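PDB 3B9O: alkane monooxygenase from Geobacillus thermodenitrificans, which belongs to the luciferase-like monooxygenase family, folds around a parallel-stranded barrel of the TIM-barrel class and holds flavin mononucleotide. Local coordinates for residues T107-H111 with A142-I148; P112-A116 with V167-W172; E156-L160 with G203-E207. One frame throughout, in Å; residues are numbered along the deposited sequence.

Interaction 1: residues T107-H111 with A142-I148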
loop_
_atom_site.group_PDB
_atom_site.type_symbol
_atom_site.label_atom_id
_atom_site.label_comp_id
_atom_site.label_asym_id
_atom_site.label_seq_id
_atom_site.Cartn_x
_atom_site.Cartn_y
_atom_site.Cartn_z
ATOM N N THR A 107 3.431 -12.367 1.941
ATOM C CA THR A 107 2.973 -13.754 2.109
ATOM C C THR A 107 4.106 -14.828 2.031
ATOM O O THR A 107 3.874 -16.024 2.260
ATOM C CB THR A 107 1.892 -14.092 1.044
ATOM O OG1 THR A 107 2.355 -13.763 -0.271
ATOM C CG2 THR A 107 0.592 -13.301 1.306
ATOM N N THR A 108 5.315 -14.397 1.739
ATOM C CA THR A 108 6.335 -15.334 1.271
ATOM C C THR A 108 7.131 -15.971 2.419
ATOM O O THR A 108 7.559 -17.123 2.283
ATOM C CB THR A 108 7.230 -14.674 0.208
ATOM O OG1 THR A 108 6.401 -14.183 -0.848
ATOM C CG2 THR A 108 8.244 -15.659 -0.381
ATOM N N TYR A 109 7.286 -15.241 3.543
ATOM C CA TYR A 109 8.256 -15.633 4.594
ATOM C C TYR A 109 7.637 -16.101 5.914
ATOM O O TYR A 109 7.961 -17.184 6.397
ATOM C CB TYR A 109 9.329 -14.520 4.809
ATOM C CG TYR A 109 9.973 -14.103 3.506
ATOM C CD1 TYR A 109 10.790 -15.001 2.793
ATOM C CD2 TYR A 109 9.717 -12.849 2.946
ATOM C CE1 TYR A 109 11.350 -14.654 1.565
ATOM C CE2 TYR A 109 10.278 -12.480 1.710
ATOM C CZ TYR A 109 11.081 -13.399 1.032
ATOM O OH TYR A 109 11.635 -13.050 -0.174
ATOM N N GLU A 110 6.717 -15.325 6.476
ATOM C CA GLU A 110 6.264 -15.584 7.848
ATOM C C GLU A 110 4.868 -16.244 7.889
ATOM O O GLU A 110 4.001 -15.928 7.056
ATOM C CB GLU A 110 6.313 -14.285 8.675
ATOM C CG GLU A 110 7.684 -13.525 8.653
ATOM C CD GLU A 110 7.574 -12.126 9.270
ATOM O OE1 GLU A 110 7.955 -11.099 8.614
ATOM O OE2 GLU A 110 7.062 -12.060 10.415
ATOM N N HIS A 111 4.648 -17.121 8.865
ATOM C CA HIS A 111 3.470 -17.995 8.884
ATOM C C HIS A 111 2.180 -17.208 9.043
ATOM O O HIS A 111 2.121 -16.257 9.843
ATOM C CB HIS A 111 3.607 -19.068 9.991
ATOM C CG HIS A 111 2.562 -20.142 9.918
ATOM N ND1 HIS A 111 2.790 -21.362 9.310
ATOM C CD2 HIS A 111 1.271 -20.161 10.324
ATOM C CE1 HIS A 111 1.691 -22.098 9.371
ATOM N NE2 HIS A 111 0.749 -21.389 9.974
ATOM N N ALA A 142 16.039 -11.509 1.116
ATOM C CA ALA A 142 15.000 -11.967 2.043
ATOM C C ALA A 142 14.907 -13.526 2.066
ATOM O O ALA A 142 14.877 -14.151 3.133
ATOM C CB ALA A 142 13.657 -11.317 1.715
ATOM N N ASP A 143 14.914 -14.162 0.898
ATOM C CA ASP A 143 14.826 -15.623 0.878
ATOM C C ASP A 143 16.017 -16.307 1.552
ATOM O O ASP A 143 15.840 -17.367 2.192
ATOM C CB ASP A 143 14.626 -16.143 -0.542
ATOM C CG ASP A 143 13.388 -15.587 -1.166
ATOM O OD1 ASP A 143 12.401 -16.320 -1.301
ATOM O OD2 ASP A 143 13.367 -14.381 -1.458
ATOM N N LYS A 144 17.202 -15.709 1.410
ATOM C CA LYS A 144 18.414 -16.197 2.074
ATOM C C LYS A 144 18.292 -16.024 3.595
ATOM O O LYS A 144 18.603 -16.937 4.354
ATOM C CB LYS A 144 19.647 -15.428 1.594
ATOM C CG LYS A 144 20.110 -15.660 0.136
ATOM C CD LYS A 144 21.282 -14.689 -0.211
ATOM C CE LYS A 144 22.671 -15.294 0.148
ATOM N NZ LYS A 144 23.722 -14.285 0.631
ATOM N N ASN A 145 17.848 -14.842 4.022
ATOM C CA ASN A 145 17.764 -14.498 5.447
ATOM C C ASN A 145 16.610 -15.100 6.257
ATOM O O ASN A 145 16.651 -15.116 7.487
ATOM C CB ASN A 145 17.800 -12.992 5.595
ATOM C CG ASN A 145 19.166 -12.460 5.352
ATOM O OD1 ASN A 145 20.140 -13.051 5.817
ATOM N ND2 ASN A 145 19.273 -11.386 4.584
ATOM N N PHE A 146 15.573 -15.560 5.569
ATOM C CA PHE A 146 14.550 -16.365 6.213
ATOM C C PHE A 146 14.849 -17.877 6.033
ATOM O O PHE A 146 14.051 -18.734 6.420
ATOM C CB PHE A 146 13.151 -15.966 5.733
ATOM C CG PHE A 146 12.658 -14.677 6.312
ATOM C CD1 PHE A 146 12.929 -13.464 5.674
ATOM C CD2 PHE A 146 11.941 -14.663 7.520
ATOM C CE1 PHE A 146 12.472 -12.260 6.216
ATOM C CE2 PHE A 146 11.486 -13.459 8.062
ATOM C CZ PHE A 146 11.750 -12.268 7.407
ATOM N N GLY A 147 16.026 -18.166 5.472
ATOM C CA GLY A 147 16.551 -19.515 5.256
ATOM C C GLY A 147 15.617 -20.408 4.457
ATOM O O GLY A 147 15.514 -21.611 4.746
ATOM N N ILE A 148 14.913 -19.829 3.479
ATOM C CA ILE A 148 14.020 -20.603 2.609
ATOM C C ILE A 148 14.862 -21.659 1.887
ATOM O O ILE A 148 15.882 -21.333 1.263
ATOM C CB ILE A 148 13.242 -19.728 1.551
ATOM C CG1 ILE A 148 12.573 -18.486 2.172
ATOM C CG2 ILE A 148 12.267 -20.597 0.748
ATOM C CD1 ILE A 148 11.442 -18.733 3.199
#
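Tyr-109 reaches out of the loop between strand 100-106 and helix 112-125, and its m rotamer (chi1 -52°) lays the ring against the end of helix 140-145. The phenol tip finds the helix: Tyr-109 OH donates a short 2.5 Å hydrogen bond to Asp-143 OD2, while Tyr-109 CZ sits 3.4 Å from Ala-142 CB. Farther back, Phe-146, also m, turns one ring face to the base of the tyrosine, with Tyr-109 CB 3.7 Å above the Phe-146 centroid in a CH-pi contact. The two rings are nearly parallel (16°) but slid apart, so they hardly overlap. Ile-148 CD1 meets the ring edge at Tyr-109 CD1, 3.8 Å away. It arrives there because Gly-147, with positive phi, ends the helix in a Schellman motif that turns the chain back. Asp-143 also forms a salt bridge with Arg-157 through OD1, so one buried carboxylate serves both a neutral phenol and a cation, its charge balanced by the arginine.

Interaction 2: residues P112-A116 with V167-W172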
loop_
_atom_site.group_PDB
_atom_site.type_symbol
_atom_site.label_atom_id
_atom_site.label_comp_id
_atom_site.label_asym_id
_atom_site.label_seq_id
_atom_site.Cartn_x
_atom_site.Cartn_y
_atom_site.Cartn_z
ATOM N N PRO A 112 1.128 -17.591 8.298
ATOM C CA PRO A 112 -0.165 -16.907 8.430
ATOM C C PRO A 112 -0.825 -16.901 9.814
ATOM O O PRO A 112 -1.624 -16.016 10.067
ATOM C CB PRO A 112 -1.070 -17.642 7.401
ATOM C CG PRO A 112 -0.361 -18.965 7.196
ATOM C CD PRO A 112 1.078 -18.630 7.241
ATOM N N TYR A 113 -0.524 -17.870 10.678
ATOM C CA TYR A 113 -1.241 -17.956 11.966
ATOM C C TYR A 113 -0.838 -16.778 12.843
ATOM O O TYR A 113 -1.699 -16.209 13.516
ATOM C CB TYR A 113 -0.953 -19.267 12.690
ATOM C CG TYR A 113 -1.885 -19.601 13.834
ATOM C CD1 TYR A 113 -3.194 -20.038 13.598
ATOM C CD2 TYR A 113 -1.437 -19.539 15.141
ATOM C CE1 TYR A 113 -4.025 -20.386 14.647
ATOM C CE2 TYR A 113 -2.259 -19.919 16.214
ATOM C CZ TYR A 113 -3.533 -20.346 15.955
ATOM O OH TYR A 113 -4.363 -20.681 16.985
ATOM N N GLY A 114 0.446 -16.409 12.776
ATOM C CA GLY A 114 0.987 -15.273 13.536
ATOM C C GLY A 114 0.515 -13.947 12.946
ATOM O O GLY A 114 0.130 -13.031 13.690
ATOM N N HIS A 115 0.510 -13.860 11.611
ATOM C CA HIS A 115 -0.050 -12.723 10.918
ATOM C C HIS A 115 -1.539 -12.501 11.209
ATOM O O HIS A 115 -2.003 -11.355 11.355
ATOM C CB HIS A 115 0.154 -12.812 9.404
ATOM C CG HIS A 115 -0.194 -11.539 8.699
ATOM N ND1 HIS A 115 -1.175 -11.459 7.737
ATOM C CD2 HIS A 115 0.264 -10.275 8.879
ATOM C CE1 HIS A 115 -1.269 -10.214 7.313
ATOM N NE2 HIS A 115 -0.407 -9.476 7.993
ATOM N N ALA A 116 -2.307 -13.584 11.271
ATOM C CA ALA A 116 -3.725 -13.432 11.476
ATOM C C ALA A 116 -4.014 -12.784 12.827
ATOM O O ALA A 116 -4.860 -11.889 12.912
ATOM C CB ALA A 116 -4.461 -14.792 11.337
ATOM N N VAL A 167 -6.119 -19.213 4.354
ATOM C CA VAL A 167 -5.891 -19.461 5.805
ATOM C C VAL A 167 -6.357 -18.287 6.654
ATOM O O VAL A 167 -7.109 -18.480 7.618
ATOM C CB VAL A 167 -4.378 -19.767 6.126
ATOM C CG1 VAL A 167 -4.137 -19.859 7.616
ATOM C CG2 VAL A 167 -3.908 -21.078 5.407
ATOM N N CYS A 168 -5.939 -17.071 6.270
ATOM C CA CYS A 168 -6.341 -15.857 6.991
ATOM C C CYS A 168 -7.846 -15.659 6.937
ATOM O O CYS A 168 -8.497 -15.447 7.981
ATOM C CB CYS A 168 -5.556 -14.633 6.454
ATOM S SG CYS A 168 -3.805 -14.773 6.888
ATOM N N TYR A 169 -8.437 -15.795 5.743
ATOM C CA TYR A 169 -9.918 -15.693 5.632
ATOM C C TYR A 169 -10.636 -16.691 6.558
ATOM O O TYR A 169 -11.578 -16.314 7.254
ATOM C CB TYR A 169 -10.431 -15.959 4.201
ATOM C CG TYR A 169 -9.995 -15.004 3.105
ATOM C CD1 TYR A 169 -9.881 -15.466 1.788
ATOM C CD2 TYR A 169 -9.696 -13.646 3.369
ATOM C CE1 TYR A 169 -9.503 -14.630 0.745
ATOM C CE2 TYR A 169 -9.314 -12.774 2.315
ATOM C CZ TYR A 169 -9.209 -13.294 1.012
ATOM O OH TYR A 169 -8.850 -12.474 -0.024
ATOM N N LYS A 170 -10.205 -17.966 6.569
ATOM C CA LYS A 170 -10.836 -18.957 7.483
ATOM C C LYS A 170 -10.737 -18.544 8.954
ATOM O O LYS A 170 -11.718 -18.562 9.661
ATOM C CB LYS A 170 -10.238 -20.340 7.295
ATOM C CG LYS A 170 -10.619 -20.992 5.938
ATOM C CD LYS A 170 -9.675 -22.171 5.647
ATOM C CE LYS A 170 -10.053 -22.716 4.273
ATOM N NZ LYS A 170 -9.472 -24.038 4.038
ATOM N N LEU A 171 -9.546 -18.162 9.390
ATOM C CA LEU A 171 -9.340 -17.617 10.752
ATOM C C LEU A 171 -10.213 -16.401 11.092
ATOM O O LEU A 171 -10.906 -16.345 12.119
ATOM C CB LEU A 171 -7.833 -17.305 10.975
ATOM C CG LEU A 171 -6.879 -18.515 10.900
ATOM C CD1 LEU A 171 -5.420 -18.079 10.891
ATOM C CD2 LEU A 171 -7.162 -19.536 12.070
ATOM N N TRP A 172 -10.194 -15.425 10.204
ATOM C CA TRP A 172 -10.855 -14.158 10.449
ATOM C C TRP A 172 -12.376 -14.172 10.356
ATOM O O TRP A 172 -13.019 -13.440 11.079
ATOM C CB TRP A 172 -10.321 -13.108 9.477
ATOM C CG TRP A 172 -8.905 -12.687 9.738
ATOM C CD1 TRP A 172 -8.292 -12.602 10.951
ATOM C CD2 TRP A 172 -7.971 -12.185 8.771
ATOM N NE1 TRP A 172 -7.007 -12.127 10.796
ATOM C CE2 TRP A 172 -6.790 -11.838 9.475
ATOM C CE3 TRP A 172 -8.007 -12.010 7.368
ATOM C CZ2 TRP A 172 -5.639 -11.365 8.823
ATOM C CZ3 TRP A 172 -6.883 -11.528 6.717
ATOM C CH2 TRP A 172 -5.703 -11.200 7.450
#
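Pro-112, in the first turn of helix 112-125, starts the contact by pointing its ring at helix 154-174. Its CB lies 3.8 Å from Val-167 CG1, and Pro-112 CB is 4.0 Å from Cys-168 SG, so the proline fills the space over these two neighbours. Tyr-113 leaves the helix sideways, yet its ring still leans on the partner, with Tyr-113 CD1 4.0 Å from Leu-171 CD1; its hydroxyl is held by the carbonyl of Pro-211. His-115 takes the other flank, where Cys-168 SG approaches the edge of its imidazole, 5.4 Å from the ring centroid, while Phe-105 stacks on the same ring. Ala-116 is where the backbones come nearest, its CA 5.7 Å from Cys-168 CA. A methyl is small enough to fit here: Ala-116 CB touches Leu-171 CD1 at 3.5 Å. The carbonyl of Ala-116 takes the one hydrogen bond between the segments, from Trp-172 NE1 to Ala-116 O at 3.0 Å and almost straight (174°), so the indole meets it with its NH edge and loses no polar partner on burial. The short axes approach to 9.6 Å and cross at -45°, running broadly in the same direction. Helix 112-125 follows strand 100-106, and helix 154-174 comes after strand 130-135, with the short helix 140-145 between; such side-by-side packing of helices around a ring of parallel strands is the outer layer of a TIM barrel.

Interaction 3: residues E156-L160 with G203-E207. With FMN (flavin mononucleotide), chain C.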
loop_
_atom_site.group_PDB
_atom_site.type_symbol
_atom_site.label_atom_id
_atom_site.label_comp_id
_atom_site.label_asym_id
_atom_site.label_seq_id
_atom_site.Cartn_x
_atom_site.Cartn_y
_atom_site.Cartn_z
ATOM N N GLU A 156 4.642 -18.862 -8.754
ATOM C CA GLU A 156 4.413 -19.762 -7.644
ATOM C C GLU A 156 4.268 -18.999 -6.299
ATOM O O GLU A 156 3.522 -19.408 -5.414
ATOM C CB GLU A 156 5.563 -20.764 -7.575
ATOM C CG GLU A 156 5.418 -21.782 -6.499
ATOM C CD GLU A 156 6.453 -22.895 -6.601
ATOM O OE1 GLU A 156 7.413 -22.784 -7.428
ATOM O OE2 GLU A 156 6.277 -23.875 -5.831
ATOM N N ARG A 157 4.978 -17.889 -6.160
ATOM C CA ARG A 157 4.777 -17.022 -4.995
ATOM C C ARG A 157 3.323 -16.551 -4.846
ATOM O O ARG A 157 2.840 -16.430 -3.724
ATOM C CB ARG A 157 5.715 -15.812 -5.062
ATOM C CG ARG A 157 7.154 -16.193 -4.735
ATOM C CD ARG A 157 8.141 -15.099 -5.046
ATOM N NE ARG A 157 9.455 -15.628 -4.761
ATOM C CZ ARG A 157 10.334 -15.104 -3.915
ATOM N NH1 ARG A 157 10.086 -13.964 -3.277
ATOM N NH2 ARG A 157 11.489 -15.715 -3.742
ATOM N N TYR A 158 2.641 -16.294 -5.966
ATOM C CA TYR A 158 1.224 -15.903 -5.952
ATOM C C TYR A 158 0.270 -17.052 -5.607
ATOM O O TYR A 158 -0.762 -16.833 -4.968
ATOM C CB TYR A 158 0.808 -15.235 -7.274
ATOM C CG TYR A 158 1.161 -13.764 -7.336
ATOM C CD1 TYR A 158 2.241 -13.310 -8.083
ATOM C CD2 TYR A 158 0.425 -12.829 -6.616
ATOM C CE1 TYR A 158 2.567 -11.935 -8.121
ATOM C CE2 TYR A 158 0.742 -11.458 -6.636
ATOM C CZ TYR A 158 1.806 -11.009 -7.384
ATOM O OH TYR A 158 2.100 -9.644 -7.398
ATOM N N ASP A 159 0.610 -18.272 -6.008
ATOM C CA ASP A 159 -0.150 -19.433 -5.564
ATOM C C ASP A 159 -0.053 -19.615 -4.039
ATOM O O ASP A 159 -1.034 -19.956 -3.383
ATOM C CB ASP A 159 0.358 -20.695 -6.261
ATOM C CG ASP A 159 0.179 -20.645 -7.789
ATOM O OD1 ASP A 159 -0.786 -20.041 -8.283
ATOM O OD2 ASP A 159 1.010 -21.241 -8.472
ATOM N N LEU A 160 1.147 -19.419 -3.497
ATOM C CA LEU A 160 1.367 -19.439 -2.058
ATOM C C LEU A 160 0.522 -18.342 -1.368
ATOM O O LEU A 160 -0.163 -18.597 -0.357
ATOM C CB LEU A 160 2.871 -19.276 -1.763
ATOM C CG LEU A 160 3.262 -18.942 -0.319
ATOM C CD1 LEU A 160 2.820 -20.035 0.647
ATOM C CD2 LEU A 160 4.750 -18.737 -0.224
ATOM N N GLY A 203 -3.632 -27.745 2.923
ATOM C CA GLY A 203 -3.366 -27.429 1.531
ATOM C C GLY A 203 -1.936 -27.748 1.204
ATOM O O GLY A 203 -1.235 -28.352 2.021
ATOM N N LYS A 204 -1.481 -27.298 0.040
ATOM C CA LYS A 204 -0.131 -27.549 -0.414
ATOM C C LYS A 204 0.958 -26.926 0.469
ATOM O O LYS A 204 2.002 -27.558 0.723
ATOM C CB LYS A 204 0.016 -27.058 -1.845
ATOM C CG LYS A 204 1.429 -26.996 -2.392
ATOM C CD LYS A 204 1.385 -26.704 -3.878
ATOM C CE LYS A 204 2.710 -27.017 -4.527
ATOM N NZ LYS A 204 2.641 -26.506 -5.906
ATOM N N TYR A 205 0.730 -25.682 0.903
ATOM C CA TYR A 205 1.741 -24.959 1.677
ATOM C C TYR A 205 1.497 -24.979 3.177
ATOM O O TYR A 205 2.448 -24.944 3.937
ATOM C CB TYR A 205 1.899 -23.514 1.193
ATOM C CG TYR A 205 2.302 -23.423 -0.263
ATOM C CD1 TYR A 205 3.624 -23.644 -0.655
ATOM C CD2 TYR A 205 1.365 -23.126 -1.242
ATOM C CE1 TYR A 205 3.989 -23.573 -1.982
ATOM C CE2 TYR A 205 1.724 -23.071 -2.569
ATOM C CZ TYR A 205 3.032 -23.279 -2.919
ATOM O OH TYR A 205 3.383 -23.203 -4.231
ATOM N N PHE A 206 0.248 -25.055 3.595
ATOM C CA PHE A 206 -0.114 -24.922 5.010
ATOM C C PHE A 206 -1.013 -26.013 5.539
ATOM O O PHE A 206 -1.899 -26.524 4.840
ATOM C CB PHE A 206 -0.794 -23.549 5.225
ATOM C CG PHE A 206 0.075 -22.399 4.834
ATOM C CD1 PHE A 206 -0.270 -21.579 3.770
ATOM C CD2 PHE A 206 1.256 -22.147 5.548
ATOM C CE1 PHE A 206 0.546 -20.510 3.408
ATOM C CE2 PHE A 206 2.080 -21.099 5.212
ATOM C CZ PHE A 206 1.735 -20.273 4.129
ATOM N N GLU A 207 -0.828 -26.303 6.810
ATOM C CA GLU A 207 -1.698 -27.169 7.568
ATOM C C GLU A 207 -1.995 -26.442 8.886
ATOM O O GLU A 207 -1.104 -26.284 9.733
ATOM C CB GLU A 207 -0.993 -28.514 7.835
ATOM C CG GLU A 207 -1.914 -29.581 8.445
ATOM C CD GLU A 207 -2.811 -30.201 7.386
ATOM O OE1 GLU A 207 -2.373 -30.357 6.217
ATOM O OE2 GLU A 207 -3.965 -30.540 7.718
HETATM N N1 FMN C . 6.685 -4.756 -3.336
HETATM C C2 FMN C . 7.118 -4.784 -2.055
HETATM O O2 FMN C . 7.811 -5.776 -1.682
HETATM N N3 FMN C . 6.785 -3.740 -1.227
HETATM C C4 FMN C . 6.023 -2.688 -1.667
HETATM O O4 FMN C . 5.724 -1.755 -0.893
HETATM C C4A FMN C . 5.564 -2.661 -2.994
HETATM N N5 FMN C . 4.797 -1.647 -3.497
HETATM C C5A FMN C . 4.396 -1.673 -4.808
HETATM C C6 FMN C . 3.614 -0.643 -5.365
HETATM C C7 FMN C . 3.202 -0.694 -6.711
HETATM C C7M FMN C . 2.365 0.407 -7.325
HETATM C C8 FMN C . 3.561 -1.776 -7.501
HETATM C C8M FMN C . 3.129 -1.842 -8.948
HETATM C C9 FMN C . 4.341 -2.807 -6.964
HETATM C C9A FMN C . 4.766 -2.765 -5.624
HETATM N N10 FMN C . 5.523 -3.767 -5.107
HETATM C C10 FMN C . 5.929 -3.729 -3.821
HETATM C "C1'" FMN C . 5.929 -4.931 -5.923
HETATM C "C2'" FMN C . 4.970 -6.105 -5.664
HETATM O "O2'" FMN C . 3.999 -5.765 -4.672
HETATM C "C3'" FMN C . 5.634 -7.424 -5.236
HETATM O "O3'" FMN C . 6.615 -7.253 -4.190
HETATM C "C4'" FMN C . 6.132 -8.268 -6.430
HETATM O "O4'" FMN C . 7.500 -8.658 -6.277
HETATM C "C5'" FMN C . 5.979 -7.597 -7.800
HETATM O "O5'" FMN C . 4.701 -8.011 -8.267
HETATM P P FMN C . 4.352 -8.211 -9.822
HETATM O O1P FMN C . 5.589 -8.866 -10.413
HETATM O O2P FMN C . 3.122 -9.068 -9.769
HETATM O O3P FMN C . 4.166 -6.819 -10.396
#
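The shortest polar bond of the contact goes to FMN: Tyr-158 OH donates to FMN O2P at 2.6 Å, putting helix 154-174 in direct touch with the phosphate. FMN is also hydrogen-bonded by Ser-230 and His-138, among others. Tyr-158 does not meet the 203-207 loop, which packs on another part of the helix. Between the two segments the polar link is slight. Tyr-205 OH gives a weak, 3.4 Å hydrogen bond to Glu-156 OE2, and Lys-204 NZ stays 4.5 Å from Glu-156 OE2, opposite in charge but too far for a salt bridge. The loop is better held one turn onward, where Glu-163 accepts hydrogen bonds from the backbone amides of Tyr-205 and Phe-206. Asp-159 sends its carboxylate to Arg-232 in a salt bridge and grazes Tyr-205 only loosely, with Asp-159 C 4.2 Å from Tyr-205 CE2 and Asp-159 CB 4.4 Å from Tyr-205 OH.

Packing centres on Leu-160. Its CD1 methyl lies over one face of the Tyr-205 ring, 4.0 Å from the centroid and 29° off the normal, a CH-pi contact whose closest atoms are Leu-160 CD1 and Tyr-205 CG at 3.5 Å. The same methyl touches the second aromatic, Leu-160 CD1 to Phe-206 CE1 being 3.6 Å. Cohesion between these segments thus rests mainly on aliphatic-aromatic packing, while the firmer polar bonds of 156-160 go to partners outside the loop: FMN from Tyr-158, Arg-232 from Asp-159 and Asp-143 from Arg-157.

How the interactions relate
From the N terminus, the chain leaves strand 100-106 through 107-111 and runs straight into 112-116, so interactions 1 and 2 open side by side. Interaction 1 closes first, at 142-148, bringing helix 140-145 back to the loop after the strand. Interaction 3 opens at 156-160 while interaction 2 is still open; interaction 2 closes at 167-172, and interaction 3 only at 203-207. Interaction 2 therefore crosses both others, whereas 1 and 3 stand in series. Interactions 1 and 3 touch through the salt bridge of Asp-143 OD1 and Arg-157 NH2 (2.7 Å), and 2 and 3 where Pro-112 CD meets Phe-206 CE2 (3.3 Å). Interactions 2 and 3 share helix 154-174, which interaction 1 meets through Arg-157.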